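Local coordinates for protein intimin (Escherichia coli, PDB 6TPL) that serves as a bacterial adhesin, whose extended juncture of Ig-like domains in the passenger probably restricts how far the adhesive part can range, at residues K103-E108 / S183-D188; T107-D112 / Y126-M131; V142-T147 / A164-T169. All coordinates share one frame; numbering follows the deposited sequence.

Interaction 1 of 3, residues K103-E108 / S183-D188; sequences KASITE and SDVAVD
S105 and V185 hold the nearest pair of CA atoms across the contact, 6.5 Å apart, and no direct backbone-to-backbone hydrogen bond links the segments. The contact joins the beginning of strand 105-111 to the loop that follows strand 174-181 in a bacterial Ig-like domain. K103 carries the direct polar link. Its CG lies beside the backbone N, and the chain bends at chi3 (73°), which swings CE back toward the loop; NZ then donates to D184 O at 2.7 Å. The bond arrives nearly along the C=O axis, with a C=O...NZ angle of 163°. It is the main-chain oxygen that takes the ammonium group: D184 OD1 stays 6.6 Å from K103 NZ, so any attraction between the charges acts at a distance. An alanine here would probably leave D184 O without its ammonium mate, and the loop would be tied to this strand start mainly by a water and by V185. That water donates to A104 O and also to S183 O, the latter at 2.8 Å, so two carbonyls that cannot bond each other are joined through it. V185 adds a van der Waals contact: its CG2, beside its own backbone N, lies against A104 O at 3.3 Å. S105 also touches V99 of strand 91-99, which places this junction next to the preceding Ig-like domain. S105 OG touches V185 CG2 at 3.7 Å while donating to K103 O at 2.7 Å, the hydroxyl standing above that carbonyl's plane.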
loop_
_atom_site.group_PDB
_atom_site.type_symbol
_atom_site.label_atom_id
_atom_site.label_comp_id
_atom_site.label_asym_id
_atom_site.label_seq_id
_atom_site.Cartn_x
_atom_site.Cartn_y
_atom_site.Cartn_z
ATOM N N LYS A 103 -20.365 -0.055 -3.568
ATOM C CA LYS A 103 -19.906 -0.355 -4.918
ATOM C C LYS A 103 -18.739 -1.334 -4.892
ATOM O O LYS A 103 -17.825 -1.204 -4.072
ATOM C CB LYS A 103 -19.476 0.923 -5.651
ATOM C CG LYS A 103 -20.571 1.955 -5.819
ATOM C CD LYS A 103 -20.006 3.280 -6.312
ATOM C CE LYS A 103 -19.592 3.218 -7.774
ATOM N NZ LYS A 103 -19.016 4.518 -8.226
ATOM N N ALA A 104 -18.773 -2.306 -5.807
ATOM C CA ALA A 104 -17.662 -3.235 -5.992
ATOM C C ALA A 104 -16.385 -2.455 -6.283
ATOM O O ALA A 104 -16.249 -1.849 -7.350
ATOM C CB ALA A 104 -17.963 -4.232 -7.119
ATOM N N SER A 105 -15.449 -2.449 -5.332
ATOM C CA SER A 105 -14.244 -1.639 -5.429
ATOM C C SER A 105 -13.022 -2.471 -5.067
ATOM O O SER A 105 -13.088 -3.358 -4.214
ATOM C CB SER A 105 -14.303 -0.412 -4.492
ATOM O OG SER A 105 -15.556 0.245 -4.554
ATOM N N ILE A 106 -11.899 -2.165 -5.714
ATOM C CA ILE A 106 -10.626 -2.724 -5.282
ATOM C C ILE A 106 -10.318 -2.226 -3.876
ATOM O O ILE A 106 -10.371 -1.022 -3.598
ATOM C CB ILE A 106 -9.499 -2.338 -6.247
ATOM C CG1 ILE A 106 -9.714 -2.988 -7.607
ATOM C CG2 ILE A 106 -8.160 -2.772 -5.675
ATOM C CD1 ILE A 106 -8.778 -2.492 -8.693
ATOM N N THR A 107 -9.996 -3.155 -2.978
ATOM C CA THR A 107 -9.627 -2.809 -1.611
ATOM C C THR A 107 -8.151 -3.009 -1.322
ATOM O O THR A 107 -7.651 -2.446 -0.342
ATOM C CB THR A 107 -10.443 -3.635 -0.604
ATOM O OG1 THR A 107 -10.223 -5.029 -0.836
ATOM C CG2 THR A 107 -11.924 -3.309 -0.726
ATOM N N GLU A 108 -7.444 -3.782 -2.141
ATOM C CA GLU A 108 -6.016 -3.953 -1.932
ATOM C C GLU A 108 -5.345 -4.420 -3.215
ATOM O O GLU A 108 -5.977 -4.995 -4.106
ATOM C CB GLU A 108 -5.743 -4.940 -0.792
ATOM C CG GLU A 108 -6.629 -6.189 -0.786
ATOM C CD GLU A 108 -6.200 -7.203 0.269
ATOM O OE1 GLU A 108 -5.519 -8.180 -0.100
ATOM O OE2 GLU A 108 -6.530 -6.994 1.451
ATOM N N SER A 183 -14.612 -1.443 -13.258
ATOM C CA SER A 183 -15.559 -0.530 -13.875
ATOM C C SER A 183 -16.307 0.266 -12.811
ATOM O O SER A 183 -16.568 -0.217 -11.707
ATOM C CB SER A 183 -16.558 -1.298 -14.744
ATOM O OG SER A 183 -15.890 -2.058 -15.739
ATOM N N ASP A 184 -16.630 1.510 -13.156
ATOM C CA ASP A 184 -17.506 2.414 -12.416
ATOM C C ASP A 184 -16.914 2.928 -11.106
ATOM O O ASP A 184 -17.626 3.610 -10.356
ATOM C CB ASP A 184 -18.874 1.786 -12.095
ATOM C CG ASP A 184 -19.656 1.399 -13.345
ATOM O OD1 ASP A 184 -20.488 0.465 -13.271
ATOM O OD2 ASP A 184 -19.433 2.023 -14.402
ATOM N N VAL A 185 -15.651 2.643 -10.798
ATOM C CA VAL A 185 -14.982 3.210 -9.628
ATOM C C VAL A 185 -13.852 4.106 -10.120
ATOM O O VAL A 185 -12.930 3.638 -10.796
ATOM C CB VAL A 185 -14.449 2.121 -8.686
ATOM C CG1 VAL A 185 -13.670 2.754 -7.537
ATOM C CG2 VAL A 185 -15.592 1.260 -8.158
ATOM N N ALA A 186 -13.908 5.384 -9.756
ATOM C CA ALA A 186 -12.993 6.389 -10.296
ATOM C C ALA A 186 -11.721 6.476 -9.447
ATOM O O ALA A 186 -11.368 7.515 -8.892
ATOM C CB ALA A 186 -13.698 7.736 -10.388
ATOM N N VAL A 187 -11.015 5.350 -9.375
ATOM C CA VAL A 187 -9.763 5.264 -8.630
ATOM C C VAL A 187 -8.744 4.511 -9.474
ATOM O O VAL A 187 -8.968 3.352 -9.841
ATOM C CB VAL A 187 -9.947 4.574 -7.267
ATOM C CG1 VAL A 187 -8.612 4.439 -6.550
ATOM C CG2 VAL A 187 -10.953 5.341 -6.413
ATOM N N ASP A 188 -7.621 5.168 -9.770
ATOM C CA ASP A 188 -6.492 4.589 -10.504
ATOM C C ASP A 188 -5.591 3.894 -9.487
ATOM O O ASP A 188 -4.651 4.482 -8.952
ATOM C CB ASP A 188 -5.768 5.693 -11.271
ATOM C CG ASP A 188 -4.640 5.184 -12.140
ATOM O OD1 ASP A 188 -4.531 3.960 -12.346
ATOM O OD2 ASP A 188 -3.847 6.024 -12.621
HETATM O O HOH W 1 -17.121 -2.081 -9.707
#

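Interaction 2 of 3, residues T107-D112 / Y126-M131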
loop_
_atom_site.group_PDB
_atom_site.type_symbol
_atom_site.label_atom_id
_atom_site.label_comp_id
_atom_site.label_asym_id
_atom_site.label_seq_id
_atom_site.Cartn_x
_atom_site.Cartn_y
_atom_site.Cartn_z
ATOM N N THR A 107 -9.996 -3.155 -2.978
ATOM C CA THR A 107 -9.627 -2.809 -1.611
ATOM C C THR A 107 -8.151 -3.009 -1.322
ATOM O O THR A 107 -7.651 -2.446 -0.342
ATOM C CB THR A 107 -10.443 -3.635 -0.604
ATOM O OG1 THR A 107 -10.223 -5.029 -0.836
ATOM C CG2 THR A 107 -11.924 -3.309 -0.726
ATOM N N GLU A 108 -7.444 -3.782 -2.141
ATOM C CA GLU A 108 -6.016 -3.953 -1.932
ATOM C C GLU A 108 -5.345 -4.420 -3.215
ATOM O O GLU A 108 -5.977 -4.995 -4.106
ATOM C CB GLU A 108 -5.743 -4.940 -0.792
ATOM C CG GLU A 108 -6.629 -6.189 -0.786
ATOM C CD GLU A 108 -6.200 -7.203 0.269
ATOM O OE1 GLU A 108 -5.519 -8.180 -0.100
ATOM O OE2 GLU A 108 -6.530 -6.994 1.451
ATOM N N ILE A 109 -4.043 -4.153 -3.286
ATOM C CA ILE A 109 -3.180 -4.601 -4.370
ATOM C C ILE A 109 -1.823 -4.867 -3.726
ATOM O O ILE A 109 -1.262 -3.991 -3.058
ATOM C CB ILE A 109 -3.110 -3.565 -5.508
ATOM C CG1 ILE A 109 -2.179 -4.063 -6.605
ATOM C CG2 ILE A 109 -2.667 -2.228 -4.974
ATOM C CD1 ILE A 109 -2.398 -3.401 -7.942
ATOM N N LYS A 110 -1.318 -6.091 -3.864
ATOM C CA LYS A 110 -0.080 -6.512 -3.222
ATOM C C LYS A 110 0.832 -7.167 -4.250
ATOM O O LYS A 110 0.358 -7.864 -5.151
ATOM C CB LYS A 110 -0.358 -7.492 -2.074
ATOM C CG LYS A 110 -1.194 -6.924 -0.934
ATOM C CD LYS A 110 -1.473 -8.001 0.106
ATOM C CE LYS A 110 -2.333 -7.496 1.251
ATOM N NZ LYS A 110 -2.561 -8.564 2.268
ATOM N N ALA A 111 2.136 -6.925 -4.114
ATOM C CA ALA A 111 3.167 -7.597 -4.896
ATOM C C ALA A 111 3.917 -8.550 -3.974
ATOM O O ALA A 111 4.221 -8.200 -2.829
ATOM C CB ALA A 111 4.121 -6.578 -5.527
ATOM N N ASP A 112 4.181 -9.769 -4.451
ATOM C CA ASP A 112 4.838 -10.741 -3.583
ATOM C C ASP A 112 6.303 -10.388 -3.335
ATOM O O ASP A 112 6.853 -10.785 -2.303
ATOM C CB ASP A 112 4.672 -12.155 -4.160
ATOM C CG ASP A 112 5.417 -12.374 -5.464
ATOM O OD1 ASP A 112 5.840 -13.532 -5.706
ATOM O OD2 ASP A 112 5.588 -11.417 -6.243
ATOM N N TYR A 126 1.083 -10.079 -8.653
ATOM C CA TYR A 126 0.224 -9.041 -8.100
ATOM C C TYR A 126 -1.138 -9.642 -7.803
ATOM O O TYR A 126 -1.703 -10.340 -8.650
ATOM C CB TYR A 126 0.059 -7.872 -9.071
ATOM C CG TYR A 126 1.323 -7.105 -9.342
ATOM C CD1 TYR A 126 2.252 -7.566 -10.263
ATOM C CD2 TYR A 126 1.583 -5.917 -8.685
ATOM C CE1 TYR A 126 3.411 -6.869 -10.517
ATOM C CE2 TYR A 126 2.737 -5.208 -8.926
ATOM C CZ TYR A 126 3.652 -5.689 -9.845
ATOM O OH TYR A 126 4.806 -4.994 -10.098
ATOM N N THR A 127 -1.674 -9.346 -6.622
ATOM C CA THR A 127 -2.962 -9.871 -6.190
ATOM C C THR A 127 -3.844 -8.707 -5.760
ATOM O O THR A 127 -3.484 -7.950 -4.853
ATOM C CB THR A 127 -2.790 -10.877 -5.050
ATOM O OG1 THR A 127 -1.934 -11.951 -5.475
ATOM C CG2 THR A 127 -4.134 -11.448 -4.620
ATOM N N VAL A 128 -4.987 -8.565 -6.423
ATOM C CA VAL A 128 -5.972 -7.535 -6.120
ATOM C C VAL A 128 -7.179 -8.206 -5.485
ATOM O O VAL A 128 -7.529 -9.342 -5.824
ATOM C CB VAL A 128 -6.384 -6.761 -7.389
ATOM C CG1 VAL A 128 -7.676 -6.010 -7.149
ATOM C CG2 VAL A 128 -5.271 -5.822 -7.815
ATOM N N LYS A 129 -7.813 -7.500 -4.552
ATOM C CA LYS A 129 -9.059 -7.943 -3.946
ATOM C C LYS A 129 -10.143 -6.912 -4.227
ATOM O O LYS A 129 -9.887 -5.705 -4.195
ATOM C CB LYS A 129 -8.913 -8.149 -2.438
ATOM C CG LYS A 129 -10.004 -9.018 -1.833
ATOM C CD LYS A 129 -9.864 -9.106 -0.325
ATOM C CE LYS A 129 -10.810 -10.136 0.270
ATOM N NZ LYS A 129 -10.616 -10.258 1.744
ATOM N N VAL A 130 -11.349 -7.397 -4.506
ATOM C CA VAL A 130 -12.508 -6.554 -4.773
ATOM C C VAL A 130 -13.581 -6.892 -3.752
ATOM O O VAL A 130 -13.876 -8.070 -3.523
ATOM C CB VAL A 130 -13.040 -6.763 -6.202
ATOM C CG1 VAL A 130 -14.258 -5.894 -6.431
ATOM C CG2 VAL A 130 -11.957 -6.460 -7.216
ATOM N N MET A 131 -14.187 -5.862 -3.162
ATOM C CA MET A 131 -15.203 -6.070 -2.143
ATOM C C MET A 131 -16.359 -5.096 -2.333
ATOM O O MET A 131 -16.228 -4.043 -2.961
ATOM C CB MET A 131 -14.617 -5.916 -0.731
ATOM C CG MET A 131 -13.338 -6.698 -0.517
ATOM S SD MET A 131 -12.787 -6.682 1.208
ATOM C CE MET A 131 -13.976 -7.779 1.976
HETATM O O HOH W 2 -4.362 -9.043 -2.303
HETATM O O HOH W 3 -7.443 -10.020 2.086
#
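K110 and T127 exchange two backbone hydrogen bonds: K110 N donates to T127 O at 3.0 Å, and T127 N returns to K110 O at 2.9 Å. Two residue pairs further on, K129 N donates to E108 O at 3.1 Å, but K129 O is taken by T107 N, at 2.8 Å and 164°, rather than by E108 N. Two residues thus stand opposite one, a beta bulge in the antiparallel sheet of the Ig-like domain, and T107, with psi at -18°, departs from the extended form. The carboxylate of E108 is well supplied. Water 2 donates to OE1 and also to T127 O, giving that carbonyl a second donor; water 3 links OE2 to K129 NZ. OE2 further bonds T14 OG1, from the preceding Ig-like domain, so E108 bridges the two domains, with a magnesium ion nearby. K110 NZ and E108 OE1 form a long, weak ion pair, 3.8 Å apart. Chi1 of E108 (42°) turns CG toward the neighbouring strand, 3.4 Å from K129 CB. At right angles, T107 crosses M131, its OG1 3.5 Å from M131 CG. On the face opposite E108, I109 CG1 rests on V128 CG2 at 3.8 Å.

Interaction 3 of 3, residues V142-T147 / A164-T169; sequences VTFTTT and AKVTLT
Two sheets of the Ig-like beta-sandwich face each other where F144 of strand 141-146 meets V166 of strand 163-169. The evidence is in the spacing: the strand axes come no nearer than 8.5 Å, cross at -23°, and share no hydrogen bond, so the gap is spanned mainly by side chains. The strands also diverge. The CA atoms of V142 and A164 are 6.9 Å apart, those of T146 and L168 8.6 Å, and the small A164 sits at the close end. In the middle, F144 and V166 meet tip to tip. With chi1 at -63°, F144 CG lies beside its own backbone N and the ring extends toward the opposite sheet, where V166 CG2 stands over one face, 3.7 Å from the ring centroid and 15° off the normal, a CH-pi contact. The second methyl, V166 CG1, covers the rim at F144 CD1, 3.6 Å away. A164 O lies instead at the ring's edge, near its plane, 4.1 Å from F144 CZ. At the close end, V142 CG2 touches A164 CB at 4.0 Å. At the wide end, L168 CD1 reaches T146 OG1 at 3.8 Å; that hydroxyl is not left to the apolar layer, since it is hydrogen-bonded to L148 O. L151 of strand 150-151 packs on F144, T146, V166 and L168 alike. Strand 141-146 runs between strands 155-157 and 174-181 in one sheet, and strand 163-169 pairs with 124-132 and 150-151 in the other, from which V128 also touches F144.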
loop_
_atom_site.group_PDB
_atom_site.type_symbol
_atom_site.label_atom_id
_atom_site.label_comp_id
_atom_site.label_asym_id
_atom_site.label_seq_id
_atom_site.Cartn_x
_atom_site.Cartn_y
_atom_site.Cartn_z
ATOM N N VAL A 142 -11.111 -7.308 -13.204
ATOM C CA VAL A 142 -10.043 -6.388 -12.841
ATOM C C VAL A 142 -9.107 -6.262 -14.030
ATOM O O VAL A 142 -8.607 -7.271 -14.542
ATOM C CB VAL A 142 -9.282 -6.877 -11.598
ATOM C CG1 VAL A 142 -8.171 -5.897 -11.248
ATOM C CG2 VAL A 142 -10.233 -7.068 -10.428
ATOM N N THR A 143 -8.868 -5.033 -14.476
ATOM C CA THR A 143 -7.965 -4.770 -15.589
ATOM C C THR A 143 -6.656 -4.203 -15.051
ATOM O O THR A 143 -6.661 -3.279 -14.227
ATOM C CB THR A 143 -8.593 -3.811 -16.605
ATOM O OG1 THR A 143 -9.769 -4.412 -17.166
ATOM C CG2 THR A 143 -7.603 -3.504 -17.727
ATOM N N PHE A 144 -5.542 -4.775 -15.512
ATOM C CA PHE A 144 -4.200 -4.417 -15.072
ATOM C C PHE A 144 -3.442 -3.749 -16.215
ATOM O O PHE A 144 -3.600 -4.129 -17.377
ATOM C CB PHE A 144 -3.393 -5.658 -14.630
ATOM C CG PHE A 144 -3.959 -6.387 -13.440
ATOM C CD1 PHE A 144 -4.998 -7.299 -13.589
ATOM C CD2 PHE A 144 -3.426 -6.185 -12.175
ATOM C CE1 PHE A 144 -5.516 -7.981 -12.499
ATOM C CE2 PHE A 144 -3.940 -6.862 -11.075
ATOM C CZ PHE A 144 -4.984 -7.761 -11.238
ATOM N N THR A 145 -2.577 -2.790 -15.882
ATOM C CA THR A 145 -1.653 -2.194 -16.840
ATOM C C THR A 145 -0.282 -2.073 -16.187
ATOM O O THR A 145 -0.154 -2.162 -14.965
ATOM C CB THR A 145 -2.122 -0.816 -17.324
ATOM O OG1 THR A 145 -2.251 0.074 -16.211
ATOM C CG2 THR A 145 -3.457 -0.927 -18.032
ATOM N N THR A 146 0.749 -1.868 -17.007
ATOM C CA THR A 146 2.106 -1.731 -16.495
ATOM C C THR A 146 2.876 -0.706 -17.316
ATOM O O THR A 146 2.564 -0.461 -18.484
ATOM C CB THR A 146 2.858 -3.070 -16.511
ATOM O OG1 THR A 146 4.117 -2.933 -15.835
ATOM C CG2 THR A 146 3.102 -3.538 -17.947
ATOM N N THR A 147 3.889 -0.111 -16.686
ATOM C CA THR A 147 4.805 0.804 -17.357
ATOM C C THR A 147 6.062 0.113 -17.869
ATOM O O THR A 147 6.847 0.739 -18.587
ATOM C CB THR A 147 5.222 1.938 -16.413
ATOM O OG1 THR A 147 5.926 1.406 -15.283
ATOM C CG2 THR A 147 4.007 2.699 -15.919
ATOM N N ALA A 164 -8.090 -11.457 -7.724
ATOM C CA ALA A 164 -7.619 -11.592 -9.093
ATOM C C ALA A 164 -6.109 -11.427 -9.063
ATOM O O ALA A 164 -5.595 -10.565 -8.344
ATOM C CB ALA A 164 -8.246 -10.546 -10.017
ATOM N N LYS A 165 -5.392 -12.250 -9.822
ATOM C CA LYS A 165 -3.941 -12.167 -9.835
ATOM C C LYS A 165 -3.403 -12.222 -11.255
ATOM O O LYS A 165 -3.973 -12.869 -12.137
ATOM C CB LYS A 165 -3.293 -13.289 -9.002
ATOM C CG LYS A 165 -3.481 -14.707 -9.539
ATOM C CD LYS A 165 -2.659 -15.694 -8.715
ATOM C CE LYS A 165 -2.658 -17.087 -9.314
ATOM N NZ LYS A 165 -1.786 -18.016 -8.540
ATOM N N VAL A 166 -2.283 -11.527 -11.456
ATOM C CA VAL A 166 -1.504 -11.591 -12.685
ATOM C C VAL A 166 -0.037 -11.619 -12.288
ATOM O O VAL A 166 0.332 -11.245 -11.172
ATOM C CB VAL A 166 -1.775 -10.401 -13.631
ATOM C CG1 VAL A 166 -3.217 -10.417 -14.111
ATOM C CG2 VAL A 166 -1.422 -9.074 -12.951
ATOM N N THR A 167 0.804 -12.067 -13.216
ATOM C CA THR A 167 2.246 -12.036 -13.031
ATOM C C THR A 167 2.866 -11.073 -14.033
ATOM O O THR A 167 2.296 -10.787 -15.091
ATOM C CB THR A 167 2.879 -13.423 -13.192
ATOM O OG1 THR A 167 2.545 -13.982 -14.466
ATOM C CG2 THR A 167 2.418 -14.354 -12.086
ATOM N N LEU A 168 4.054 -10.581 -13.688
ATOM C CA LEU A 168 4.784 -9.612 -14.493
ATOM C C LEU A 168 6.223 -10.078 -14.645
ATOM O O LEU A 168 6.893 -10.371 -13.648
ATOM C CB LEU A 168 4.749 -8.223 -13.852
ATOM C CG LEU A 168 5.498 -7.093 -14.574
ATOM C CD1 LEU A 168 4.696 -6.650 -15.788
ATOM C CD2 LEU A 168 5.765 -5.935 -13.625
ATOM N N THR A 169 6.687 -10.155 -15.888
ATOM C CA THR A 169 8.092 -10.393 -16.190
ATOM C C THR A 169 8.628 -9.236 -17.022
ATOM O O THR A 169 7.875 -8.408 -17.536
ATOM C CB THR A 169 8.297 -11.713 -16.946
ATOM O OG1 THR A 169 7.552 -11.683 -18.172
ATOM C CG2 THR A 169 7.853 -12.888 -16.097
#

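How the interactions relate
From the N-terminal side, residues 103-112 begin both interaction 1 and interaction 2, which share T107 and E108. Interaction 2 closes first, a short excursion to 126-131 that pairs neighbouring strands. Interaction 3 opens afterwards, in series with it, and joins 142-147 to 164-169 across the sandwich. Interaction 1 closes last, at 183-188, and its long span encloses interaction 3, while interaction 2 sets out from the same stretch. S105 O lies 2.9 Å from M131 N, a probable hydrogen bond carrying the sheet from interaction 1 into interaction 2. V128 N and A164 O, 2.8 Å apart, probably bond interaction 2 to interaction 3, linking strand 105-111 through 124-132 to 163-169.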